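Local coordinates for protein diphthine synthase (Entamoeba histolytica, PDB 3I4T) that probably transfers methyl groups from S-adenosylmethionine to the modified histidine of elongation factor 2 during diphthamide synthesis, as other diphthine synthases do, at residues A[138-143]-A[237-242]; A[162-167]-A[219-224]; A[169-174]-A[227-232]; A[175-180]-A[272-277]. One frame throughout, in Å; residues are numbered along the deposited sequence.

Interaction 1: A[138-143]-A[237-242]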
loop_
_atom_site.group_PDB
_atom_site.type_symbol
_atom_site.label_atom_id
_atom_site.label_comp_id
_atom_site.label_asym_id
_atom_site.label_seq_id
_atom_site.Cartn_x
_atom_site.Cartn_y
_atom_site.Cartn_z
ATOM N N ILE A 138 -6.379 -4.337 1.723
ATOM C CA ILE A 138 -7.476 -5.015 1.014
ATOM C C ILE A 138 -7.028 -6.357 0.403
ATOM O O ILE A 138 -7.838 -7.117 -0.139
ATOM C CB ILE A 138 -8.102 -4.115 -0.116
ATOM C CG1 ILE A 138 -6.999 -3.562 -1.013
ATOM C CG2 ILE A 138 -8.954 -3.005 0.483
ATOM C CD1 ILE A 138 -7.432 -3.251 -2.407
ATOM N N GLY A 139 -5.728 -6.623 0.491
ATOM C CA GLY A 139 -5.176 -7.921 0.150
ATOM C C GLY A 139 -5.779 -9.057 0.945
ATOM O O GLY A 139 -5.700 -10.208 0.532
ATOM N N CYS A 140 -6.407 -8.748 2.072
ATOM C CA CYS A 140 -7.006 -9.795 2.902
ATOM C C CYS A 140 -8.222 -10.427 2.253
ATOM O O CYS A 140 -8.723 -11.448 2.729
ATOM C CB CYS A 140 -7.339 -9.284 4.307
ATOM S SG CYS A 140 -8.472 -7.916 4.342
ATOM N N SER A 141 -8.679 -9.827 1.159
ATOM C CA SER A 141 -9.803 -10.354 0.387
ATOM C C SER A 141 -9.444 -11.655 -0.337
ATOM O O SER A 141 -10.312 -12.481 -0.620
ATOM C CB SER A 141 -10.246 -9.322 -0.645
ATOM O OG SER A 141 -9.168 -9.016 -1.516
ATOM N N GLY A 142 -8.166 -11.820 -0.654
ATOM C CA GLY A 142 -7.733 -12.936 -1.480
ATOM C C GLY A 142 -7.417 -12.522 -2.902
ATOM O O GLY A 142 -6.818 -13.291 -3.652
ATOM N N LEU A 143 -7.814 -11.310 -3.282
ATOM C CA LEU A 143 -7.450 -10.787 -4.595
ATOM C C LEU A 143 -5.971 -10.374 -4.600
ATOM O O LEU A 143 -5.466 -9.821 -3.608
ATOM C CB LEU A 143 -8.369 -9.628 -5.007
ATOM C CG LEU A 143 -9.846 -9.954 -5.312
ATOM C CD1 LEU A 143 -10.657 -8.683 -5.354
ATOM C CD2 LEU A 143 -10.074 -10.772 -6.611
ATOM N N VAL A 237 -16.907 -7.485 -3.649
ATOM C CA VAL A 237 -16.404 -7.694 -2.313
ATOM C C VAL A 237 -16.669 -6.428 -1.515
ATOM O O VAL A 237 -16.079 -5.379 -1.792
ATOM C CB VAL A 237 -14.883 -7.998 -2.326
ATOM C CG1 VAL A 237 -14.405 -8.473 -0.953
ATOM C CG2 VAL A 237 -14.542 -9.030 -3.407
ATOM N N GLY A 238 -17.576 -6.530 -0.545
ATOM C CA GLY A 238 -17.836 -5.450 0.377
ATOM C C GLY A 238 -16.876 -5.616 1.527
ATOM O O GLY A 238 -16.695 -6.728 2.039
ATOM N N MET A 239 -16.236 -4.523 1.927
ATOM C CA MET A 239 -15.287 -4.582 3.022
ATOM C C MET A 239 -15.508 -3.454 3.998
ATOM O O MET A 239 -15.577 -2.289 3.611
ATOM C CB MET A 239 -13.854 -4.553 2.493
ATOM C CG MET A 239 -13.555 -5.695 1.522
ATOM S SD MET A 239 -11.846 -5.681 1.017
ATOM C CE MET A 239 -11.059 -6.516 2.389
ATOM N N ALA A 240 -15.625 -3.813 5.269
ATOM C CA ALA A 240 -15.820 -2.840 6.329
ATOM C C ALA A 240 -14.736 -3.007 7.383
ATOM O O ALA A 240 -14.404 -4.125 7.762
ATOM C CB ALA A 240 -17.201 -3.010 6.949
ATOM N N ARG A 241 -14.201 -1.887 7.856
ATOM C CA ARG A 241 -13.207 -1.861 8.930
ATOM C C ARG A 241 -11.978 -2.739 8.631
ATOM O O ARG A 241 -11.556 -3.556 9.452
ATOM C CB ARG A 241 -13.864 -2.197 10.279
ATOM C CG ARG A 241 -15.027 -1.268 10.606
ATOM C CD ARG A 241 -15.868 -1.720 11.788
ATOM N NE ARG A 241 -16.499 -3.024 11.580
ATOM C CZ ARG A 241 -17.596 -3.243 10.862
ATOM N NH1 ARG A 241 -18.214 -2.254 10.227
ATOM N NH2 ARG A 241 -18.071 -4.474 10.762
ATOM N N VAL A 242 -11.400 -2.550 7.449
ATOM C CA VAL A 242 -10.224 -3.310 7.037
ATOM C C VAL A 242 -9.091 -3.143 8.052
ATOM O O VAL A 242 -8.813 -2.036 8.518
ATOM C CB VAL A 242 -9.781 -2.933 5.595
ATOM C CG1 VAL A 242 -8.520 -3.655 5.189
ATOM C CG2 VAL A 242 -10.896 -3.261 4.604
#

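Interaction 2: A[162-167]-A[219-224]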
loop_
_atom_site.group_PDB
_atom_site.type_symbol
_atom_site.label_atom_id
_atom_site.label_comp_id
_atom_site.label_asym_id
_atom_site.label_seq_id
_atom_site.Cartn_x
_atom_site.Cartn_y
_atom_site.Cartn_z
ATOM N N ARG A 162 -24.446 15.028 -10.006
ATOM C CA ARG A 162 -24.457 13.568 -9.976
ATOM C C ARG A 162 -23.266 12.998 -10.744
ATOM O O ARG A 162 -23.460 12.316 -11.750
ATOM C CB ARG A 162 -25.725 13.001 -10.619
ATOM C CG ARG A 162 -27.075 13.611 -10.250
ATOM C CD ARG A 162 -28.110 12.559 -10.606
ATOM N NE ARG A 162 -29.419 13.061 -11.001
ATOM C CZ ARG A 162 -30.541 12.339 -10.911
ATOM N NH1 ARG A 162 -30.493 11.098 -10.417
ATOM N NH2 ARG A 162 -31.712 12.852 -11.302
ATOM N N PRO A 163 -22.028 13.250 -10.276
ATOM C CA PRO A 163 -20.879 12.814 -11.080
ATOM C C PRO A 163 -20.717 11.300 -11.128
ATOM O O PRO A 163 -21.036 10.621 -10.156
ATOM C CB PRO A 163 -19.692 13.441 -10.360
ATOM C CG PRO A 163 -20.128 13.550 -8.953
ATOM C CD PRO A 163 -21.604 13.858 -9.002
ATOM N N SER A 164 -20.224 10.795 -12.261
ATOM C CA SER A 164 -19.950 9.376 -12.441
ATOM C C SER A 164 -18.670 9.127 -13.254
ATOM O O SER A 164 -18.591 8.174 -14.030
ATOM C CB SER A 164 -21.150 8.678 -13.090
ATOM O OG SER A 164 -21.442 9.260 -14.346
ATOM N N SER A 165 -17.675 9.986 -13.039
ATOM C CA SER A 165 -16.352 9.900 -13.670
ATOM C C SER A 165 -15.633 8.580 -13.450
ATOM O O SER A 165 -14.855 8.153 -14.291
ATOM C CB SER A 165 -15.455 11.010 -13.140
ATOM O OG SER A 165 -15.492 12.111 -14.022
ATOM N N TYR A 166 -15.866 7.955 -12.304
ATOM C CA TYR A 166 -15.255 6.679 -11.988
ATOM C C TYR A 166 -15.669 5.585 -12.978
ATOM O O TYR A 166 -14.924 4.620 -13.177
ATOM C CB TYR A 166 -15.663 6.248 -10.579
ATOM C CG TYR A 166 -17.162 6.227 -10.343
ATOM C CD1 TYR A 166 -17.940 5.141 -10.737
ATOM C CD2 TYR A 166 -17.796 7.291 -9.711
ATOM C CE1 TYR A 166 -19.311 5.125 -10.513
ATOM C CE2 TYR A 166 -19.156 7.280 -9.478
ATOM C CZ TYR A 166 -19.909 6.194 -9.877
ATOM O OH TYR A 166 -21.265 6.192 -9.644
ATOM N N TYR A 167 -16.843 5.748 -13.590
ATOM C CA TYR A 167 -17.480 4.693 -14.374
ATOM C C TYR A 167 -16.629 4.253 -15.567
ATOM O O TYR A 167 -16.332 3.059 -15.674
ATOM C CB TYR A 167 -18.919 5.081 -14.778
ATOM C CG TYR A 167 -19.686 4.048 -15.594
ATOM C CD1 TYR A 167 -20.284 2.939 -14.986
ATOM C CD2 TYR A 167 -19.839 4.197 -16.966
ATOM C CE1 TYR A 167 -20.997 1.998 -15.731
ATOM C CE2 TYR A 167 -20.548 3.269 -17.715
ATOM C CZ TYR A 167 -21.125 2.170 -17.091
ATOM O OH TYR A 167 -21.837 1.256 -17.845
ATOM N N LEU A 219 -25.325 0.945 -9.639
ATOM C CA LEU A 219 -26.397 0.286 -10.382
ATOM C C LEU A 219 -27.196 1.288 -11.200
ATOM O O LEU A 219 -27.607 0.998 -12.318
ATOM C CB LEU A 219 -27.297 -0.516 -9.441
ATOM C CG LEU A 219 -26.621 -1.801 -8.936
ATOM C CD1 LEU A 219 -27.470 -2.543 -7.908
ATOM C CD2 LEU A 219 -26.279 -2.721 -10.103
ATOM N N GLU A 220 -27.375 2.483 -10.652
ATOM C CA GLU A 220 -28.116 3.544 -11.326
ATOM C C GLU A 220 -27.343 4.136 -12.515
ATOM O O GLU A 220 -27.930 4.486 -13.544
ATOM C CB GLU A 220 -28.450 4.629 -10.314
ATOM C CG GLU A 220 -29.569 5.545 -10.726
ATOM C CD GLU A 220 -29.753 6.677 -9.741
ATOM O OE1 GLU A 220 -30.023 6.405 -8.548
ATOM O OE2 GLU A 220 -29.625 7.848 -10.161
ATOM N N VAL A 221 -26.028 4.248 -12.356
ATOM C CA VAL A 221 -25.142 4.712 -13.412
ATOM C C VAL A 221 -25.097 3.698 -14.562
ATOM O O VAL A 221 -25.126 4.082 -15.723
ATOM C CB VAL A 221 -23.739 5.010 -12.844
ATOM C CG1 VAL A 221 -22.701 5.148 -13.940
ATOM C CG2 VAL A 221 -23.775 6.266 -11.966
ATOM N N GLU A 222 -25.046 2.406 -14.243
ATOM C CA GLU A 222 -25.041 1.392 -15.292
ATOM C C GLU A 222 -26.362 1.423 -16.060
ATOM O O GLU A 222 -26.372 1.295 -17.274
ATOM C CB GLU A 222 -24.749 -0.011 -14.736
ATOM C CG GLU A 222 -24.907 -1.172 -15.746
ATOM C CD GLU A 222 -23.896 -1.157 -16.903
ATOM O OE1 GLU A 222 -22.682 -0.949 -16.684
ATOM O OE2 GLU A 222 -24.323 -1.372 -18.056
ATOM N N LYS A 223 -27.465 1.610 -15.345
ATOM C CA LYS A 223 -28.770 1.701 -15.974
ATOM C C LYS A 223 -28.821 2.887 -16.943
ATOM O O LYS A 223 -29.340 2.761 -18.045
ATOM C CB LYS A 223 -29.866 1.814 -14.906
ATOM C CG LYS A 223 -31.285 1.768 -15.461
ATOM C CD LYS A 223 -32.320 2.245 -14.450
ATOM C CE LYS A 223 -33.522 2.842 -15.184
ATOM N NZ LYS A 223 -34.712 3.060 -14.287
ATOM N N GLU A 224 -28.256 4.020 -16.529
ATOM C CA GLU A 224 -28.276 5.253 -17.325
ATOM C C GLU A 224 -27.272 5.255 -18.465
ATOM O O GLU A 224 -27.505 5.897 -19.484
ATOM C CB GLU A 224 -28.052 6.491 -16.440
ATOM C CG GLU A 224 -29.294 6.889 -15.617
ATOM C CD GLU A 224 -29.017 7.931 -14.520
ATOM O OE1 GLU A 224 -27.952 8.602 -14.562
ATOM O OE2 GLU A 224 -29.877 8.077 -13.610
#

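Interaction 3: A[169-174]-A[227-232]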
loop_
_atom_site.group_PDB
_atom_site.type_symbol
_atom_site.label_atom_id
_atom_site.label_comp_id
_atom_site.label_asym_id
_atom_site.label_seq_id
_atom_site.Cartn_x
_atom_site.Cartn_y
_atom_site.Cartn_z
ATOM N N LYS A 169 -13.486 4.677 -15.995
ATOM C CA LYS A 169 -12.253 4.089 -15.439
ATOM C C LYS A 169 -12.441 2.645 -14.942
ATOM O O LYS A 169 -11.512 1.838 -15.034
ATOM C CB LYS A 169 -11.692 4.948 -14.308
ATOM C CG LYS A 169 -11.318 6.372 -14.704
ATOM C CD LYS A 169 -10.820 7.166 -13.491
ATOM C CE LYS A 169 -10.611 8.630 -13.868
ATOM N NZ LYS A 169 -10.167 9.470 -12.727
ATOM N N ILE A 170 -13.620 2.319 -14.412
ATOM C CA ILE A 170 -13.922 0.930 -14.042
ATOM C C ILE A 170 -14.000 0.057 -15.304
ATOM O O ILE A 170 -13.528 -1.084 -15.308
ATOM C CB ILE A 170 -15.234 0.791 -13.199
ATOM C CG1 ILE A 170 -15.118 1.573 -11.883
ATOM C CG2 ILE A 170 -15.534 -0.675 -12.897
ATOM C CD1 ILE A 170 -16.396 1.620 -11.076
ATOM N N LYS A 171 -14.569 0.620 -16.368
ATOM C CA LYS A 171 -14.666 -0.036 -17.673
ATOM C C LYS A 171 -13.293 -0.438 -18.197
ATOM O O LYS A 171 -13.097 -1.586 -18.632
ATOM C CB LYS A 171 -15.370 0.871 -18.695
ATOM C CG LYS A 171 -15.824 0.145 -19.951
ATOM C CD LYS A 171 -16.058 1.105 -21.109
ATOM C CE LYS A 171 -16.625 0.392 -22.320
ATOM N NZ LYS A 171 -15.871 -0.859 -22.611
ATOM N N ILE A 172 -12.351 0.498 -18.127
ATOM C CA ILE A 172 -10.960 0.248 -18.541
ATOM C C ILE A 172 -10.305 -0.877 -17.729
ATOM O O ILE A 172 -9.653 -1.775 -18.296
ATOM C CB ILE A 172 -10.123 1.546 -18.499
ATOM C CG1 ILE A 172 -10.514 2.453 -19.677
ATOM C CG2 ILE A 172 -8.619 1.253 -18.533
ATOM C CD1 ILE A 172 -10.082 3.903 -19.508
ATOM N N ASN A 173 -10.496 -0.850 -16.416
ATOM C CA ASN A 173 -9.941 -1.882 -15.558
ATOM C C ASN A 173 -10.486 -3.248 -15.938
ATOM O O ASN A 173 -9.742 -4.224 -16.019
ATOM C CB ASN A 173 -10.257 -1.595 -14.095
ATOM C CG ASN A 173 -9.322 -0.577 -13.480
ATOM O OD1 ASN A 173 -8.401 -0.080 -14.137
ATOM N ND2 ASN A 173 -9.540 -0.277 -12.201
ATOM N N ARG A 174 -11.789 -3.302 -16.197
ATOM C CA ARG A 174 -12.440 -4.557 -16.476
ATOM C C ARG A 174 -12.175 -5.078 -17.887
ATOM O O ARG A 174 -11.807 -6.235 -18.038
ATOM C CB ARG A 174 -13.910 -4.519 -16.043
ATOM C CG ARG A 174 -13.989 -4.912 -14.561
ATOM C CD ARG A 174 -15.314 -4.749 -13.904
ATOM N NE ARG A 174 -16.340 -5.636 -14.435
ATOM C CZ ARG A 174 -16.609 -6.860 -13.995
ATOM N NH1 ARG A 174 -15.919 -7.407 -13.013
ATOM N NH2 ARG A 174 -17.588 -7.542 -14.554
ATOM N N LEU A 227 -23.154 0.561 -20.566
ATOM C CA LEU A 227 -21.985 0.053 -21.286
ATOM C C LEU A 227 -21.670 -1.411 -20.946
ATOM O O LEU A 227 -20.789 -2.013 -21.556
ATOM C CB LEU A 227 -20.773 0.966 -21.088
ATOM C CG LEU A 227 -20.920 2.382 -21.656
ATOM C CD1 LEU A 227 -19.580 3.111 -21.651
ATOM C CD2 LEU A 227 -21.524 2.380 -23.066
ATOM N N GLY A 228 -22.415 -1.979 -19.994
ATOM C CA GLY A 228 -22.279 -3.389 -19.628
ATOM C C GLY A 228 -21.038 -3.709 -18.813
ATOM O O GLY A 228 -20.487 -4.804 -18.933
ATOM N N VAL A 229 -20.624 -2.763 -17.964
ATOM C CA VAL A 229 -19.393 -2.874 -17.175
ATOM C C VAL A 229 -19.545 -3.869 -16.018
ATOM O O VAL A 229 -18.668 -4.697 -15.769
ATOM C CB VAL A 229 -18.963 -1.489 -16.633
ATOM C CG1 VAL A 229 -17.651 -1.586 -15.868
ATOM C CG2 VAL A 229 -18.837 -0.489 -17.763
ATOM N N TYR A 230 -20.660 -3.757 -15.312
ATOM C CA TYR A 230 -21.058 -4.682 -14.259
ATOM C C TYR A 230 -22.582 -4.724 -14.269
ATOM O O TYR A 230 -23.223 -3.904 -14.955
ATOM C CB TYR A 230 -20.580 -4.184 -12.898
ATOM C CG TYR A 230 -20.849 -2.715 -12.667
ATOM C CD1 TYR A 230 -22.129 -2.262 -12.337
ATOM C CD2 TYR A 230 -19.828 -1.774 -12.787
ATOM C CE1 TYR A 230 -22.385 -0.914 -12.132
ATOM C CE2 TYR A 230 -20.079 -0.419 -12.583
ATOM C CZ TYR A 230 -21.360 0.002 -12.260
ATOM O OH TYR A 230 -21.610 1.337 -12.061
ATOM N N ASP A 231 -23.163 -5.662 -13.521
ATOM C CA ASP A 231 -24.605 -5.631 -13.260
ATOM C C ASP A 231 -25.012 -6.201 -11.895
ATOM O O ASP A 231 -24.192 -6.754 -11.182
ATOM C CB ASP A 231 -25.416 -6.249 -14.428
ATOM C CG ASP A 231 -25.231 -7.771 -14.578
ATOM O OD1 ASP A 231 -24.449 -8.423 -13.842
ATOM O OD2 ASP A 231 -25.902 -8.325 -15.479
ATOM N N GLU A 232 -26.285 -6.033 -11.554
ATOM C CA GLU A 232 -26.959 -6.651 -10.399
ATOM C C GLU A 232 -26.313 -7.948 -9.878
ATOM O O GLU A 232 -26.160 -8.141 -8.660
ATOM C CB GLU A 232 -28.410 -6.942 -10.825
ATOM C CG GLU A 232 -29.433 -6.926 -9.720
ATOM C CD GLU A 232 -30.863 -7.041 -10.232
ATOM O OE1 GLU A 232 -31.217 -8.067 -10.858
ATOM O OE2 GLU A 232 -31.646 -6.098 -9.998
#

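Interaction 4: A[175-180]-A[272-277]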
loop_
_atom_site.group_PDB
_atom_site.type_symbol
_atom_site.label_atom_id
_atom_site.label_comp_id
_atom_site.label_asym_id
_atom_site.label_seq_id
_atom_site.Cartn_x
_atom_site.Cartn_y
_atom_site.Cartn_z
ATOM N N ASP A 175 -12.307 -4.221 -18.902
ATOM C CA ASP A 175 -11.898 -4.546 -20.282
ATOM C C ASP A 175 -10.477 -5.103 -20.357
ATOM O O ASP A 175 -10.175 -5.933 -21.204
ATOM C CB ASP A 175 -11.936 -3.300 -21.184
ATOM C CG ASP A 175 -13.329 -2.824 -21.484
ATOM O OD1 ASP A 175 -14.319 -3.431 -21.003
ATOM O OD2 ASP A 175 -13.433 -1.823 -22.231
ATOM N N ASN A 176 -9.603 -4.617 -19.486
ATOM C CA ASN A 176 -8.193 -5.029 -19.490
ATOM C C ASN A 176 -7.828 -5.993 -18.377
ATOM O O ASN A 176 -6.642 -6.192 -18.074
ATOM C CB ASN A 176 -7.295 -3.800 -19.457
ATOM C CG ASN A 176 -7.490 -2.928 -20.675
ATOM O OD1 ASN A 176 -7.089 -3.305 -21.776
ATOM N ND2 ASN A 176 -8.134 -1.770 -20.493
ATOM N N ASN A 177 -8.861 -6.583 -17.777
ATOM C CA ASN A 177 -8.727 -7.724 -16.860
ATOM C C ASN A 177 -8.007 -7.392 -15.541
ATOM O O ASN A 177 -7.260 -8.230 -15.001
ATOM C CB ASN A 177 -8.094 -8.928 -17.584
ATOM C CG ASN A 177 -8.289 -10.228 -16.833
ATOM O OD1 ASN A 177 -9.319 -10.431 -16.202
ATOM N ND2 ASN A 177 -7.293 -11.117 -16.894
ATOM N N MET A 178 -8.265 -6.186 -15.022
ATOM C CA MET A 178 -7.708 -5.721 -13.745
ATOM C C MET A 178 -8.797 -5.529 -12.697
ATOM O O MET A 178 -9.942 -5.239 -13.051
ATOM C CB MET A 178 -6.957 -4.400 -13.937
ATOM C CG MET A 178 -5.730 -4.525 -14.834
ATOM S SD MET A 178 -4.856 -2.963 -15.038
ATOM C CE MET A 178 -5.639 -2.340 -16.511
ATOM N N HIS A 179 -8.449 -5.695 -11.419
ATOM C CA HIS A 179 -9.403 -5.475 -10.324
ATOM C C HIS A 179 -9.522 -3.988 -10.033
ATOM O O HIS A 179 -8.627 -3.218 -10.372
ATOM C CB HIS A 179 -8.980 -6.206 -9.033
ATOM C CG HIS A 179 -8.668 -7.664 -9.217
ATOM N ND1 HIS A 179 -9.443 -8.508 -9.985
ATOM C CD2 HIS A 179 -7.676 -8.433 -8.704
ATOM C CE1 HIS A 179 -8.926 -9.725 -9.960
ATOM N NE2 HIS A 179 -7.856 -9.708 -9.185
ATOM N N THR A 180 -10.620 -3.589 -9.385
ATOM C CA THR A 180 -10.805 -2.205 -8.966
ATOM C C THR A 180 -11.059 -2.066 -7.461
ATOM O O THR A 180 -11.860 -2.806 -6.871
ATOM C CB THR A 180 -11.953 -1.490 -9.762
ATOM O OG1 THR A 180 -11.764 -1.660 -11.173
ATOM C CG2 THR A 180 -11.991 -0.005 -9.450
ATOM N N PRO A 272 -13.782 -7.147 -8.742
ATOM C CA PRO A 272 -12.814 -8.044 -9.372
ATOM C C PRO A 272 -12.813 -7.896 -10.883
ATOM O O PRO A 272 -13.827 -7.507 -11.446
ATOM C CB PRO A 272 -13.325 -9.440 -8.995
ATOM C CG PRO A 272 -14.147 -9.239 -7.755
ATOM C CD PRO A 272 -14.740 -7.866 -7.875
ATOM N N ALA A 273 -11.688 -8.204 -11.535
ATOM C CA ALA A 273 -11.653 -8.362 -13.005
ATOM C C ALA A 273 -12.639 -9.451 -13.479
ATOM O O ALA A 273 -13.011 -10.316 -12.694
ATOM C CB ALA A 273 -10.235 -8.705 -13.460
ATOM N N PRO A 274 -13.057 -9.417 -14.763
ATOM C CA PRO A 274 -13.900 -10.498 -15.283
ATOM C C PRO A 274 -13.321 -11.915 -15.125
ATOM O O PRO A 274 -14.091 -12.864 -15.045
ATOM C CB PRO A 274 -14.068 -10.122 -16.757
ATOM C CG PRO A 274 -14.036 -8.629 -16.743
ATOM C CD PRO A 274 -12.941 -8.318 -15.744
ATOM N N GLN A 275 -11.996 -12.073 -15.075
ATOM C CA GLN A 275 -11.459 -13.380 -14.686
ATOM C C GLN A 275 -10.643 -13.362 -13.413
ATOM O O GLN A 275 -9.702 -12.576 -13.234
ATOM C CB GLN A 275 -10.763 -14.152 -15.828
ATOM C CG GLN A 275 -9.431 -13.655 -16.274
ATOM C CD GLN A 275 -8.248 -14.149 -15.430
ATOM O OE1 GLN A 275 -7.204 -13.495 -15.397
ATOM N NE2 GLN A 275 -8.405 -15.290 -14.756
ATOM N N VAL A 276 -11.037 -14.259 -12.523
ATOM C CA VAL A 276 -10.444 -14.355 -11.217
ATOM C C VAL A 276 -9.706 -15.670 -11.214
ATOM O O VAL A 276 -10.244 -16.675 -11.638
ATOM C CB VAL A 276 -11.540 -14.316 -10.136
ATOM C CG1 VAL A 276 -10.922 -14.364 -8.757
ATOM C CG2 VAL A 276 -12.401 -13.071 -10.315
ATOM N N ASP A 277 -8.453 -15.641 -10.784
ATOM C CA ASP A 277 -7.654 -16.849 -10.681
ATOM C C ASP A 277 -8.283 -17.804 -9.657
ATOM O O ASP A 277 -8.880 -17.366 -8.681
ATOM C CB ASP A 277 -6.209 -16.499 -10.297
ATOM C CG ASP A 277 -5.482 -15.668 -11.376
ATOM O OD1 ASP A 277 -5.513 -16.034 -12.563
ATOM O OD2 ASP A 277 -4.858 -14.646 -11.043
#

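Interaction 1: A[138-143]-A[237-242]
Met-239 and Cys-140 make the tightest approach of this contact, with the methionine methyl CE 3.5 Å from the cysteine SG. The methionine chain leaves the strand straight as far as SD and then bends (chi3 82°), which turns CE toward the 3-10 turn 138-141. Here Met-239 CE also lies 4.1 Å from Ile-138 CA, while Met-239 SD rests 4.0 Å from Ile-138 CG2, the two side chains crossing at about a right angle. Strand 235-240 runs antiparallel to both 248-253 and 267-271 in the mixed sheet of this methylase fold, so the turn that follows helix 134-137 is laid against one surface of that sheet through Met-239. The turn has internal ties of its own. Ser-141 OG bonds to Ile-138 O at 2.7 Å and accepts Leu-143 N at 3.2 Å, the latter closing an ST turn, and Ile-138 O also receives Ser-141 N. On either side of Met-239 the packing is looser. Val-242 CG1 comes no nearer than 4.1 Å to Ile-138 N, and at the other end Leu-143 CD1 stands 4.4 Å from Val-237 CG2. Cys-140 is partly exposed, unlike the other side chains that touch here, and it also packs on Tyr-107 of the second subunit.

Interaction 2: A[162-167]-A[219-224]
The Tyr-167 ring has Glu-222 OE1 at its edge, in the ring plane, while Val-221 CG1 approaches obliquely, 3.4 Å from Tyr-167 CD1. Ring and carboxylate planes are 51° apart, and Tyr-167 OH donates to Glu-222 OE1 at 2.6 Å from above the carboxylate plane. With CG anti to the backbone N (chi1 -180°), the Tyr-167 ring reaches across to helix 211-225. Tyr-166 holds the backbone carbon Ser-164 C, two residues earlier, over one ring face, toward the rim; Tyr-166 OH touches Val-221 CG2 at 3.4 Å and is hydrogen-bonded to Gln-217. Of the two Val-221 branches, CG1 mainly meets the Tyr-167 ring, and CG2 meets Tyr-166 OH and Ser-164 CB (3.7 Å), which also lies near CG1. Farther out, the Arg-162 guanidinium is edge-on, Arg-162 NH1 3.4 Å from Glu-220 OE2, with the two planes nearly perpendicular. Such a long salt bridge on the solvent side is probably weak. Glu-222 is gripped differently: OE1 also takes Val-229 N and OE2 takes Gly-228 N, while Tyr-167 OH accepts Leu-227 N. Three donors on one carboxylate should stabilise its negative charge, consistent with an ionised Glu-222 that ties helix 166-175 to the turn after helix 211-225.

Interaction 3: A[169-174]-A[227-232]
The backbone oxygen of Val-229 is gripped by two nitrogens of Arg-174. Arg-174 NE gives the stronger bond, 2.8 Å to Val-229 O with an angle of 145° at the hydrogen, and Arg-174 NH2 adds a weak one at 3.3 Å to the same atom, so the fork is lopsided. The oxygen sits at the guanidinium edge, tilted 20° out of its plane. The arginine chain is extended at chi2 and bends at chi3 (66°), which brings the NE edge of the guanidinium to the Val-229 carbonyl. Beside this polar end lies an apolar one. Val-229 wedges its two methyls against the helix: CG1 meets Ile-170 CG2 at 3.8 Å and comes equally close to Lys-171 CA, while CG2 lies on the aliphatic Lys-171 CG, also at 3.8 Å. The side chains of Ile-170 and Lys-171 each cross that of Val-229 at about a right angle. Ile-170 CG2 further reaches the edge of the Tyr-230 ring, 4.4 Å from CD2. Near the solvent, Leu-227 CD1 packs on Lys-171 CE at 4.1 Å, and the ammonium beyond pairs with Asp-175. The loop 227-232, leading from helix 211-225 to strand 235-240, is therefore pressed on one flank of helix 166-175. Tyr-230 OH bonds back to Leu-218 O of helix 211-225, whereas Ile-170 and Arg-174 also touch Ile-271 of strand 267-271, placing the contact between the two helices and the mixed sheet.

Interaction 4: A[175-180]-A[272-277]
The Asn-177 side chain leaves CB with CG anti to the backbone N, which carries the amide across to Gln-275. Asn-177 CG lies 3.7 Å from Gln-275 CG. One branch beyond it, Asn-177 OD1, accepts a weak bond from Gln-275 N at 3.3 Å and touches Ala-273 CB at 3.4 Å. The other, Asn-177 ND2, donates to Gln-275 OE1 at 2.8 Å, nearly straight (169°) and on a lone pair in the carbonyl plane, although the two amide planes are turned 45° apart. The same residue, at positive phi, is the C-prime of a Schellman motif closing helix 166-175, with Met-178 N bonded to Asn-173 O; Met-178 itself packs on its counterpart in the second subunit. A second strong tie follows two residues on. His-179 ND1 accepts Ala-273 N at 2.7 Å, 175° at the hydrogen and exactly in the ring plane. Since ND1 is an acceptor, a proton on NE2 is likely, consistent with its bond to Glu-280 OE2 of helix 278-284. The two loops thus meet just past the antiparallel pairing of Thr-180 with Ile-271, where helix 166-175 gives way to strand 180-187 and strand 267-271 to helix 278-284.

Overall arrangement
Interaction 1 is the buried contact of the four and depends on apolar and sulfur atoms against the mixed sheet; the others are partly buried, with centres about 21 to 22 Å from the centre of the chain, and add polar bonds to their packing. Interactions 2 and 3 share helix 166-175 and meet at Glu-222, whose carboxylate holds the loop 227-232; one combines a charged pair at the surface with tyrosines, the other an arginine fork with aliphatic wedging. Interaction 4 continues from the end of that helix, where amides and a histidine replace charges. It touches interaction 1 through Leu-143, which packs on His-179, Pro-272 and Val-276. Interactions 1, 3 and 4 also touch the second subunit.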